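Side-chain contacts in tumor necrosis factor ligand superfamily member 9 (PDB 6MKB), which acts as a cytokine that binds the receptor TNFRSF9 (4-1BB) and induces proliferation of activated peripheral blood T cells: residues Lys16-Leu21 with Val133-Tyr138; Leu66-Thr71 with Gly81-Val86; Leu85-Lys90 with Thr157-Phe162; Lys113-Ser118 with Arg147-Ser152. All blocks are in the same frame, centred on the assembly; numbering follows the deposited sequence.

Interaction 1 of 4, residues Lys16-Leu21 with Val133-Tyr138; sequences KNQASL and VGLRAY. With NAG (2-acetamido-2-deoxy-beta-D-glucopyranose), chain F; NAG (2-acetamido-2-deoxy-beta-D-glucopyranose), chain C; SO4 (sulfate ion), chain M.
Leu21 and Leu135 meet by one methyl each, their side chains crossing at about a right angle, with CD2 of Leu21 3.8 Å from CD2 of Leu135. The two branches approach from different starting directions: Leu135 has CG anti to its backbone N (chi1 172°), whereas Leu21 has CG beside the backbone N. Two residues further along the strand Leu21 meets a smaller group: its CB lies 4.3 Å from CB of Ala137, and the short alanine side chain lets the loop come close to the strand. Gln18 adds a looser touch through its aliphatic part, CG lying 4.4 Å from CD2 of Leu135. In the TNF homology domain, a jelly-roll sandwich of two beta-sheets, this places the loop after strand 10-15 over the outer-sheet strand 129-140, where leucines suit a buried, apolar seam. The glycan meets the same strand through a backbone carbonyl and a ring: O of Ala137 accepts a bond of 3.1 Å from N2 of the chain C sugar, while the backbone N of Ala137 is hydrogen-bonded to Asn23. The chain F sugar spreads over one face of the Tyr138 ring, its O5 3.4 Å from CD1 of Tyr138. At the far end of the loop, the backbone N of Asn17 donates an almost straight bond (171°, 3.1 Å) to O4 of a sulfate ion, probably from the crystallisation liquor.

Interaction 2 of 4, residues Leu66-Thr71 with Gly81-Val86; sequences LKLSPT and GWVSLV. With NA (sodium ion), chain O; NAG (2-acetamido-2-deoxy-beta-D-glucopyranose), chain F.
Leu66 lies across Leu85 at a slant, CB of Leu66 resting 3.7 Å from CD1 of Leu85, and the pair joins the two facing sheets of the TNF jelly-roll sandwich. The strands 66-70 and 82-86 run in roughly opposite directions (145° apart), and their axes are 8.9 Å apart at the closest, a gap that branched apolar side chains fill. With CG anti to the backbone N (chi1 179°), Leu66 brings CD1 to 3.8 Å from CG of Leu85 while CD2 turns to Val83. Lys67 follows with its CB directed away from the core, but its carbonyl O binds the sodium ion at 2.8 Å. Leu68 points inward again and meets Val83 tip to tip, CD1 of Leu68 being 3.8 Å from CG2 of Val83; the compact valine fits where a leucine already reaches far across. Alternation along the strand thus turns Leu66 and Leu68 to the core and Ser69 to the metal, which its OG binds at 2.7 Å; the carbonyl O of Asn155 is a further ligand. On the outer face of the facing strand, NE1 of Trp82 donates a hydrogen bond of 2.9 Å to O7 of the chain F sugar, with an N-H...O angle of 150°.

Interaction 3 of 4, residues Leu85-Lys90 with Thr157-Phe162; sequences LVLQAK and TSFGLF
Phe159 sends its CB toward strand 85-90, and its ring ends against Leu87. From CB, the first torsion sets CG roughly anti to the backbone N (chi1 150°), which carries the ring out into the space between the sheets. On one side of the ring CD2 packs against Val133; on the other, CE1 lies 3.7 Å from CD1 of Leu87. At the tip, CZ is 4.2 Å from the same methyl. The two side chains cross at about a right angle, and the leucine touches the ring through CD1. A large aromatic ring suits this site because the backbones are far apart here, the CA atoms of Leu87 and Phe159 being 9.3 Å from each other. Towards the sodium site the span is bridged by smaller groups, CD1 of Leu85 meeting CG2 of Thr157 tip to tip at 3.8 Å. Threonine suits the place twice over: its methyl faces the core, and OG1 is hydrogen-bonded to the backbone N of Lys67 on the neighbouring strand 58-70. Strand 80-90 belongs to the outer sheet of the jelly roll and strand 149-166 to the inner one; Phe159 also meets Leu13 of strand 10-15 and Trp28 of strand 24-29, while Phe162 stacks on Phe162 of the second subunit.

Interaction 4 of 4, residues Lys113-Ser118 with Arg147-Ser152; sequences KLVDRS and RDWELS
The carbonyl O of Lys113 sits at the edge of the Trp149 ring, near its plane, 3.3 Å from CZ3 and 3.3 Å from CH2 of that indole. Ring C-H groups carry a slight positive charge, so an oxygen is a fitting neighbour for this edge, although the contact is not a conventional hydrogen bond. Val115 approaches the same corner of the indole with one branch: its CG2 is 3.8 Å from CH2 of Trp149, and the two side chains cross at about a right angle. The reach is the tryptophan's. CG lies beside the backbone N (chi1 -63°), and the six-membered ring then extends over Leu68 to the strand beyond; few other residues are long and flat enough to do so. Val115 divides its branches, since CG1 lies near one face of the Arg117 guanidinium group, 4.0 Å above its plane. CB of Lys113 points away from the tryptophan's segment, and NZ forms a salt bridge with Glu111. In the inner sheet of the TNF jelly roll, strand 58-70 runs between strands 115-125 and 149-166, its backbone bonded to Val115 on one side and to Glu150 on the other, so Trp149 spans a neighbouring strand. Leu105, on strand 100-105 of the facing sheet, also packs on it.

Overall arrangement
All four contacts lie within one TNF homology domain, and interactions 1, 2 and 4 gather at the same end of its jelly roll. The centres of interactions 2 and 4 are about 5 Å apart and those of 1 and 2 about 7 Å, whereas the centre of interaction 3 lies about 17 Å from that of interaction 4. Interactions 2 and 3 share Leu85 and Val86 on strand 80-90, and interactions 3 and 4 share strand 149-166. Along the chain, interaction 2 closes before interaction 4 opens, while interaction 1 spans all of interaction 2. Residues distant in sequence thus build one continuous core, with the sodium and glycan beside the end where interactions 1, 2 and 4 gather and the second subunit near interactions 3 and 4.

Interaction 1 of 4, residues Lys16-Leu21 with Val133-Tyr138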
# COMPACT_ATOMS: atom_id res chain seq x y z
N LYS B 16 17.79 3.23 4.40
CA LYS B 16 18.82 3.79 5.26
C LYS B 16 18.39 5.21 5.63
O LYS B 16 17.60 5.82 4.89
CB LYS B 16 20.18 3.77 4.56
CG LYS B 16 20.86 2.41 4.59
CD LYS B 16 22.31 2.54 4.17
CE LYS B 16 22.98 1.20 3.99
NZ LYS B 16 24.42 1.34 3.66
N ASN B 17 18.83 5.72 6.78
CA ASN B 17 18.42 7.03 7.24
C ASN B 17 18.80 8.15 6.27
O ASN B 17 19.80 8.07 5.55
CB ASN B 17 18.98 7.32 8.64
CG ASN B 17 18.16 6.68 9.74
OD1 ASN B 17 17.29 5.83 9.50
ND2 ASN B 17 18.42 7.08 10.97
N GLN B 18 17.94 9.17 6.23
CA GLN B 18 18.05 10.36 5.42
C GLN B 18 17.61 11.53 6.31
O GLN B 18 16.41 11.71 6.55
CB GLN B 18 17.17 10.19 4.16
CG GLN B 18 17.75 10.76 2.89
CD GLN B 18 18.97 10.03 2.41
OE1 GLN B 18 18.91 8.87 2.01
NE2 GLN B 18 20.10 10.72 2.44
N ALA B 19 18.59 12.27 6.87
CA ALA B 19 18.42 13.37 7.84
C ALA B 19 17.58 14.55 7.34
O ALA B 19 17.00 15.27 8.15
CB ALA B 19 19.79 13.88 8.29
N SER B 20 17.54 14.75 6.03
CA SER B 20 16.79 15.82 5.36
C SER B 20 16.39 15.33 3.98
O SER B 20 16.89 14.30 3.54
CB SER B 20 17.63 17.09 5.26
OG SER B 20 18.74 16.93 4.40
N LEU B 21 15.48 16.05 3.31
CA LEU B 21 15.04 15.60 2.00
C LEU B 21 15.82 16.27 0.88
O LEU B 21 16.22 17.43 0.97
CB LEU B 21 13.53 15.81 1.80
CG LEU B 21 12.58 15.12 2.79
CD1 LEU B 21 11.14 15.42 2.43
CD2 LEU B 21 12.84 13.61 2.91
N VAL B 133 14.88 3.09 -6.20
CA VAL B 133 13.87 4.05 -5.77
C VAL B 133 14.50 5.41 -5.55
O VAL B 133 15.45 5.56 -4.78
CB VAL B 133 13.14 3.55 -4.48
CG1 VAL B 133 12.05 4.54 -4.03
CG2 VAL B 133 12.55 2.15 -4.69
N GLY B 134 13.94 6.41 -6.21
CA GLY B 134 14.38 7.78 -6.07
C GLY B 134 13.49 8.58 -5.15
O GLY B 134 12.26 8.49 -5.21
N LEU B 135 14.11 9.32 -4.25
CA LEU B 135 13.40 10.26 -3.41
C LEU B 135 13.31 11.60 -4.20
O LEU B 135 14.32 12.06 -4.71
CB LEU B 135 14.13 10.42 -2.05
CG LEU B 135 13.61 11.54 -1.11
CD1 LEU B 135 12.21 11.23 -0.55
CD2 LEU B 135 14.60 11.80 0.01
N ARG B 136 12.11 12.16 -4.35
CA ARG B 136 11.88 13.45 -5.02
C ARG B 136 11.11 14.38 -4.08
O ARG B 136 10.23 13.91 -3.35
CB ARG B 136 11.12 13.32 -6.37
CG ARG B 136 11.88 12.67 -7.53
CD ARG B 136 13.30 13.19 -7.68
NE ARG B 136 14.24 12.09 -7.46
CZ ARG B 136 15.07 11.63 -8.38
NH1 ARG B 136 15.17 12.22 -9.56
NH2 ARG B 136 15.88 10.61 -8.10
N ALA B 137 11.44 15.67 -4.07
CA ALA B 137 10.75 16.64 -3.22
C ALA B 137 10.93 18.08 -3.69
O ALA B 137 12.02 18.48 -4.09
CB ALA B 137 11.23 16.50 -1.77
N TYR B 138 9.85 18.84 -3.66
CA TYR B 138 9.81 20.27 -3.88
C TYR B 138 9.13 20.87 -2.66
O TYR B 138 7.93 20.67 -2.47
CB TYR B 138 9.10 20.66 -5.19
CG TYR B 138 8.90 22.16 -5.32
CD1 TYR B 138 9.98 23.04 -5.24
CD2 TYR B 138 7.63 22.70 -5.49
CE1 TYR B 138 9.80 24.41 -5.32
CE2 TYR B 138 7.44 24.08 -5.60
CZ TYR B 138 8.54 24.93 -5.53
OH TYR B 138 8.38 26.30 -5.64
C1 NAG F . 10.98 22.19 -8.89
C2 NAG F . 9.49 22.46 -9.12
C3 NAG F . 9.25 23.85 -9.72
C4 NAG F . 9.97 24.96 -8.94
C5 NAG F . 11.45 24.61 -8.75
C6 NAG F . 12.16 25.58 -7.81
C7 NAG F . 7.85 20.68 -9.60
C8 NAG F . 7.50 19.59 -10.58
N2 NAG F . 8.92 21.41 -9.94
O3 NAG F . 7.85 24.14 -9.74
O4 NAG F . 9.81 26.21 -9.63
O5 NAG F . 11.60 23.29 -8.21
O6 NAG F . 13.41 25.02 -7.40
O7 NAG F . 7.19 20.87 -8.60
C1 NAG C . 13.83 18.13 -6.92
C2 NAG C . 14.26 19.57 -6.63
C3 NAG C . 13.06 20.49 -6.80
C4 NAG C . 12.31 20.29 -8.13
C5 NAG C . 12.03 18.81 -8.37
C6 NAG C . 11.46 18.54 -9.76
C7 NAG C . 15.83 20.04 -4.77
C8 NAG C . 16.09 19.59 -3.36
N2 NAG C . 14.66 19.64 -5.25
O3 NAG C . 13.47 21.86 -6.65
O4 NAG C . 11.08 21.01 -8.11
O5 NAG C . 13.23 18.03 -8.22
O6 NAG C . 10.86 17.24 -9.71
O7 NAG C . 16.64 20.72 -5.37
S SO4 M . 21.75 4.63 8.35
O1 SO4 M . 21.60 5.48 7.14
O2 SO4 M . 22.91 3.72 8.13
O3 SO4 M . 22.06 5.51 9.52
O4 SO4 M . 20.50 3.87 8.61

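Interaction 2 of 4, residues Leu66-Thr71 with Gly81-Val86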
# COMPACT_ATOMS: atom_id res chain seq x y z
N LEU B 66 6.18 5.03 2.12
CA LEU B 66 6.86 6.23 2.55
C LEU B 66 6.45 6.58 3.96
O LEU B 66 5.26 6.70 4.25
CB LEU B 66 6.55 7.41 1.61
CG LEU B 66 7.18 8.78 1.96
CD1 LEU B 66 8.72 8.72 1.93
CD2 LEU B 66 6.71 9.86 0.99
N LYS B 67 7.46 6.74 4.83
CA LYS B 67 7.24 7.17 6.20
C LYS B 67 8.06 8.44 6.40
O LYS B 67 9.28 8.37 6.49
CB LYS B 67 7.55 6.07 7.22
CG LYS B 67 6.59 4.89 7.13
CD LYS B 67 6.69 4.03 8.36
CE LYS B 67 5.88 2.76 8.25
NZ LYS B 67 6.16 1.84 9.37
N LEU B 68 7.38 9.60 6.32
CA LEU B 68 7.99 10.92 6.50
C LEU B 68 7.88 11.34 7.91
O LEU B 68 6.75 11.54 8.38
CB LEU B 68 7.29 11.98 5.63
CG LEU B 68 7.69 12.22 4.21
CD1 LEU B 68 6.96 13.44 3.72
CD2 LEU B 68 9.18 12.41 4.08
N SER B 69 9.00 11.52 8.57
CA SER B 69 9.03 11.95 9.97
C SER B 69 9.32 13.44 10.07
O SER B 69 10.32 13.89 9.51
CB SER B 69 10.06 11.16 10.75
OG SER B 69 9.70 9.79 10.81
N PRO B 70 8.48 14.22 10.81
CA PRO B 70 8.77 15.66 10.98
C PRO B 70 9.95 15.86 11.90
O PRO B 70 10.11 15.08 12.85
CB PRO B 70 7.48 16.22 11.58
CG PRO B 70 6.83 15.07 12.27
CD PRO B 70 7.25 13.82 11.54
N THR B 71 10.78 16.87 11.63
CA THR B 71 11.96 17.15 12.46
C THR B 71 11.66 18.26 13.49
O THR B 71 10.58 18.87 13.45
CB THR B 71 13.15 17.54 11.60
OG1 THR B 71 12.86 18.76 10.94
CG2 THR B 71 13.56 16.45 10.63
N GLY B 81 4.28 21.85 -0.54
CA GLY B 81 4.80 21.28 -1.77
C GLY B 81 4.44 19.82 -1.89
O GLY B 81 3.28 19.45 -1.71
N TRP B 82 5.43 18.97 -2.19
CA TRP B 82 5.20 17.54 -2.37
C TRP B 82 6.45 16.71 -2.15
O TRP B 82 7.56 17.19 -2.33
CB TRP B 82 4.62 17.25 -3.78
CG TRP B 82 5.45 17.81 -4.90
CD1 TRP B 82 5.27 19.01 -5.53
CD2 TRP B 82 6.57 17.18 -5.54
NE1 TRP B 82 6.22 19.17 -6.52
CE2 TRP B 82 7.03 18.06 -6.54
CE3 TRP B 82 7.24 15.95 -5.35
CZ2 TRP B 82 8.15 17.76 -7.34
CZ3 TRP B 82 8.32 15.65 -6.16
CH2 TRP B 82 8.78 16.56 -7.13
N VAL B 83 6.26 15.45 -1.76
CA VAL B 83 7.33 14.47 -1.57
C VAL B 83 6.92 13.20 -2.31
O VAL B 83 5.78 12.75 -2.19
CB VAL B 83 7.70 14.21 -0.09
CG1 VAL B 83 8.93 13.29 0.01
CG2 VAL B 83 7.95 15.51 0.66
N SER B 84 7.85 12.63 -3.07
CA SER B 84 7.64 11.46 -3.90
C SER B 84 8.68 10.37 -3.69
O SER B 84 9.85 10.66 -3.46
CB SER B 84 7.72 11.89 -5.35
OG SER B 84 6.47 11.77 -6.00
N LEU B 85 8.24 9.11 -3.84
CA LEU B 85 9.05 7.88 -3.95
C LEU B 85 8.82 7.42 -5.37
O LEU B 85 7.68 7.10 -5.73
CB LEU B 85 8.69 6.80 -2.93
CG LEU B 85 9.08 6.99 -1.46
CD1 LEU B 85 8.86 5.69 -0.72
CD2 LEU B 85 10.53 7.46 -1.28
N VAL B 86 9.85 7.51 -6.22
CA VAL B 86 9.73 7.18 -7.64
C VAL B 86 10.40 5.84 -7.92
O VAL B 86 11.59 5.71 -7.70
CB VAL B 86 10.31 8.32 -8.54
CG1 VAL B 86 10.15 7.99 -10.02
CG2 VAL B 86 9.67 9.68 -8.22
NA NA O . 10.69 8.22 8.87
C1 NAG F . 10.98 22.19 -8.89
C2 NAG F . 9.49 22.46 -9.12
C3 NAG F . 9.25 23.85 -9.72
C4 NAG F . 9.97 24.96 -8.94
C5 NAG F . 11.45 24.61 -8.75
C6 NAG F . 12.16 25.58 -7.81
C7 NAG F . 7.85 20.68 -9.60
C8 NAG F . 7.50 19.59 -10.58
N2 NAG F . 8.92 21.41 -9.94
O3 NAG F . 7.85 24.14 -9.74
O4 NAG F . 9.81 26.21 -9.63
O5 NAG F . 11.60 23.29 -8.21
O6 NAG F . 13.41 25.02 -7.40
O7 NAG F . 7.19 20.87 -8.60

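Interaction 3 of 4, residues Leu85-Lys90 with Thr157-Phe162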
# COMPACT_ATOMS: atom_id res chain seq x y z
N LEU B 85 8.24 9.11 -3.84
CA LEU B 85 9.05 7.88 -3.95
C LEU B 85 8.82 7.42 -5.37
O LEU B 85 7.68 7.10 -5.73
CB LEU B 85 8.69 6.80 -2.93
CG LEU B 85 9.08 6.99 -1.46
CD1 LEU B 85 8.86 5.69 -0.72
CD2 LEU B 85 10.53 7.46 -1.28
N VAL B 86 9.85 7.51 -6.22
CA VAL B 86 9.73 7.18 -7.64
C VAL B 86 10.40 5.84 -7.92
O VAL B 86 11.59 5.71 -7.70
CB VAL B 86 10.31 8.32 -8.54
CG1 VAL B 86 10.15 7.99 -10.02
CG2 VAL B 86 9.67 9.68 -8.22
N LEU B 87 9.62 4.85 -8.40
CA LEU B 87 10.15 3.53 -8.75
C LEU B 87 10.86 3.63 -10.07
O LEU B 87 10.23 3.97 -11.05
CB LEU B 87 9.04 2.45 -8.81
CG LEU B 87 9.51 0.99 -9.11
CD1 LEU B 87 10.35 0.42 -7.99
CD2 LEU B 87 8.34 0.09 -9.38
N GLN B 88 12.18 3.38 -10.09
CA GLN B 88 13.05 3.46 -11.27
C GLN B 88 13.36 2.04 -11.77
O GLN B 88 14.10 1.31 -11.13
CB GLN B 88 14.33 4.23 -10.93
CG GLN B 88 14.07 5.67 -10.41
CD GLN B 88 15.24 6.29 -9.68
OE1 GLN B 88 16.22 5.62 -9.27
NE2 GLN B 88 15.18 7.59 -9.49
N ALA B 89 12.73 1.63 -12.89
CA ALA B 89 12.87 0.30 -13.47
C ALA B 89 13.77 0.28 -14.71
O ALA B 89 13.65 1.15 -15.58
CB ALA B 89 11.50 -0.26 -13.82
N LYS B 90 14.68 -0.72 -14.76
CA LYS B 90 15.62 -1.01 -15.85
C LYS B 90 15.42 -2.46 -16.31
O LYS B 90 15.83 -3.37 -15.59
CB LYS B 90 17.07 -0.78 -15.41
CG LYS B 90 17.54 0.67 -15.46
CD LYS B 90 18.95 0.81 -14.90
CE LYS B 90 19.18 2.21 -14.40
NZ LYS B 90 20.47 2.32 -13.67
N THR B 157 10.87 3.72 6.01
CA THR B 157 10.38 3.64 4.65
C THR B 157 10.82 2.26 4.10
O THR B 157 11.90 1.76 4.42
CB THR B 157 10.94 4.86 3.89
OG1 THR B 157 10.31 6.04 4.39
CG2 THR B 157 10.82 4.76 2.35
N SER B 158 9.94 1.62 3.34
CA SER B 158 10.22 0.30 2.81
C SER B 158 9.89 0.20 1.32
O SER B 158 9.12 0.99 0.76
CB SER B 158 9.45 -0.77 3.58
OG SER B 158 8.05 -0.56 3.45
N PHE B 159 10.53 -0.76 0.68
CA PHE B 159 10.35 -1.08 -0.71
C PHE B 159 10.52 -2.57 -0.85
O PHE B 159 11.39 -3.16 -0.19
CB PHE B 159 11.33 -0.28 -1.57
CG PHE B 159 11.82 -0.85 -2.87
CD1 PHE B 159 10.93 -1.13 -3.91
CD2 PHE B 159 13.19 -0.99 -3.12
CE1 PHE B 159 11.39 -1.65 -5.14
CE2 PHE B 159 13.65 -1.45 -4.36
CZ PHE B 159 12.75 -1.79 -5.35
N GLY B 160 9.67 -3.18 -1.66
CA GLY B 160 9.75 -4.60 -1.93
C GLY B 160 8.86 -5.07 -3.06
O GLY B 160 8.27 -4.26 -3.78
N LEU B 161 8.77 -6.39 -3.21
CA LEU B 161 7.97 -7.08 -4.23
C LEU B 161 7.82 -8.53 -3.89
O LEU B 161 8.50 -9.04 -2.99
CB LEU B 161 8.52 -6.94 -5.68
CG LEU B 161 10.05 -6.96 -5.97
CD1 LEU B 161 10.71 -8.20 -5.47
CD2 LEU B 161 10.31 -6.90 -7.42
N PHE B 162 6.90 -9.19 -4.59
CA PHE B 162 6.68 -10.61 -4.51
C PHE B 162 6.15 -11.15 -5.82
O PHE B 162 5.36 -10.50 -6.48
CB PHE B 162 5.78 -11.00 -3.34
CG PHE B 162 4.51 -10.26 -3.03
CD1 PHE B 162 3.31 -10.63 -3.63
CD2 PHE B 162 4.47 -9.33 -1.99
CE1 PHE B 162 2.10 -10.03 -3.23
CE2 PHE B 162 3.26 -8.73 -1.59
CZ PHE B 162 2.08 -9.10 -2.20

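Interaction 4 of 4, residues Lys113-Ser118 with Arg147-Ser152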
# COMPACT_ATOMS: atom_id res chain seq x y z
N LYS B 113 3.13 16.07 11.98
CA LYS B 113 2.89 14.69 12.35
C LYS B 113 3.50 13.76 11.28
O LYS B 113 3.78 14.21 10.17
CB LYS B 113 1.35 14.53 12.44
CG LYS B 113 0.83 13.33 13.22
CD LYS B 113 -0.53 12.86 12.69
CE LYS B 113 -1.71 13.53 13.37
NZ LYS B 113 -2.98 13.32 12.61
N LEU B 114 3.77 12.50 11.65
CA LEU B 114 4.32 11.47 10.76
C LEU B 114 3.36 11.24 9.61
O LEU B 114 2.14 11.19 9.82
CB LEU B 114 4.60 10.14 11.53
CG LEU B 114 4.88 8.84 10.69
CD1 LEU B 114 6.30 8.82 10.11
CD2 LEU B 114 4.56 7.57 11.50
N VAL B 115 3.90 11.14 8.40
CA VAL B 115 3.11 10.87 7.21
C VAL B 115 3.46 9.44 6.79
O VAL B 115 4.62 9.15 6.53
CB VAL B 115 3.34 11.92 6.08
CG1 VAL B 115 2.62 11.50 4.81
CG2 VAL B 115 2.89 13.32 6.49
N ASP B 116 2.47 8.55 6.79
CA ASP B 116 2.70 7.16 6.44
C ASP B 116 1.78 6.78 5.29
O ASP B 116 0.61 6.52 5.51
CB ASP B 116 2.52 6.24 7.68
CG ASP B 116 2.64 4.74 7.44
OD1 ASP B 116 2.99 4.34 6.31
OD2 ASP B 116 2.36 3.96 8.37
N ARG B 117 2.33 6.73 4.07
CA ARG B 117 1.61 6.40 2.84
C ARG B 117 2.19 5.16 2.17
O ARG B 117 3.40 5.00 2.12
CB ARG B 117 1.64 7.57 1.84
CG ARG B 117 1.03 8.83 2.36
CD ARG B 117 -0.47 8.95 2.12
NE ARG B 117 -0.83 10.37 1.97
CZ ARG B 117 -1.19 11.16 2.98
NH1 ARG B 117 -1.29 10.68 4.22
NH2 ARG B 117 -1.49 12.44 2.76
N SER B 118 1.32 4.30 1.64
CA SER B 118 1.68 3.09 0.91
C SER B 118 1.23 3.20 -0.54
O SER B 118 0.31 3.96 -0.85
CB SER B 118 1.08 1.86 1.56
OG SER B 118 1.53 1.72 2.89
N ARG B 147 14.86 20.55 5.52
CA ARG B 147 15.34 20.10 6.83
C ARG B 147 14.18 19.74 7.77
O ARG B 147 14.42 19.14 8.81
CB ARG B 147 16.21 21.18 7.51
CG ARG B 147 17.45 21.64 6.71
CD ARG B 147 18.73 20.97 7.13
NE ARG B 147 19.90 21.68 6.62
CZ ARG B 147 20.55 22.64 7.27
NH1 ARG B 147 20.12 23.07 8.45
NH2 ARG B 147 21.60 23.23 6.72
N ASP B 148 12.94 20.09 7.40
CA ASP B 148 11.74 19.90 8.20
C ASP B 148 11.18 18.46 8.14
O ASP B 148 10.29 18.13 8.92
CB ASP B 148 10.68 20.95 7.82
CG ASP B 148 10.99 22.36 8.36
OD1 ASP B 148 12.15 22.59 8.83
OD2 ASP B 148 10.07 23.22 8.35
N TRP B 149 11.72 17.61 7.27
CA TRP B 149 11.29 16.21 7.16
C TRP B 149 12.48 15.32 7.01
O TRP B 149 13.51 15.75 6.49
CB TRP B 149 10.32 15.99 5.99
CG TRP B 149 9.02 16.73 6.09
CD1 TRP B 149 8.74 17.95 5.56
CD2 TRP B 149 7.84 16.30 6.78
NE1 TRP B 149 7.43 18.29 5.83
CE2 TRP B 149 6.85 17.29 6.57
CE3 TRP B 149 7.49 15.15 7.51
CZ2 TRP B 149 5.55 17.17 7.08
CZ3 TRP B 149 6.19 15.01 7.99
CH2 TRP B 149 5.24 16.02 7.78
N GLU B 150 12.35 14.06 7.45
CA GLU B 150 13.44 13.09 7.37
C GLU B 150 12.89 11.67 7.21
O GLU B 150 11.71 11.40 7.49
CB GLU B 150 14.32 13.17 8.64
CG GLU B 150 13.65 12.62 9.90
CD GLU B 150 14.42 12.67 11.20
OE1 GLU B 150 13.77 12.69 12.26
OE2 GLU B 150 15.67 12.70 11.16
N LEU B 151 13.78 10.77 6.76
CA LEU B 151 13.52 9.34 6.67
C LEU B 151 14.37 8.72 7.73
O LEU B 151 15.59 8.75 7.59
CB LEU B 151 13.82 8.74 5.27
CG LEU B 151 13.17 9.35 4.03
CD1 LEU B 151 13.42 8.45 2.83
CD2 LEU B 151 11.67 9.54 4.22
N SER B 152 13.77 8.24 8.82
CA SER B 152 14.56 7.68 9.91
C SER B 152 13.96 6.41 10.51
O SER B 152 12.77 6.18 10.44
CB SER B 152 14.73 8.71 11.02
OG SER B 152 13.50 9.10 11.59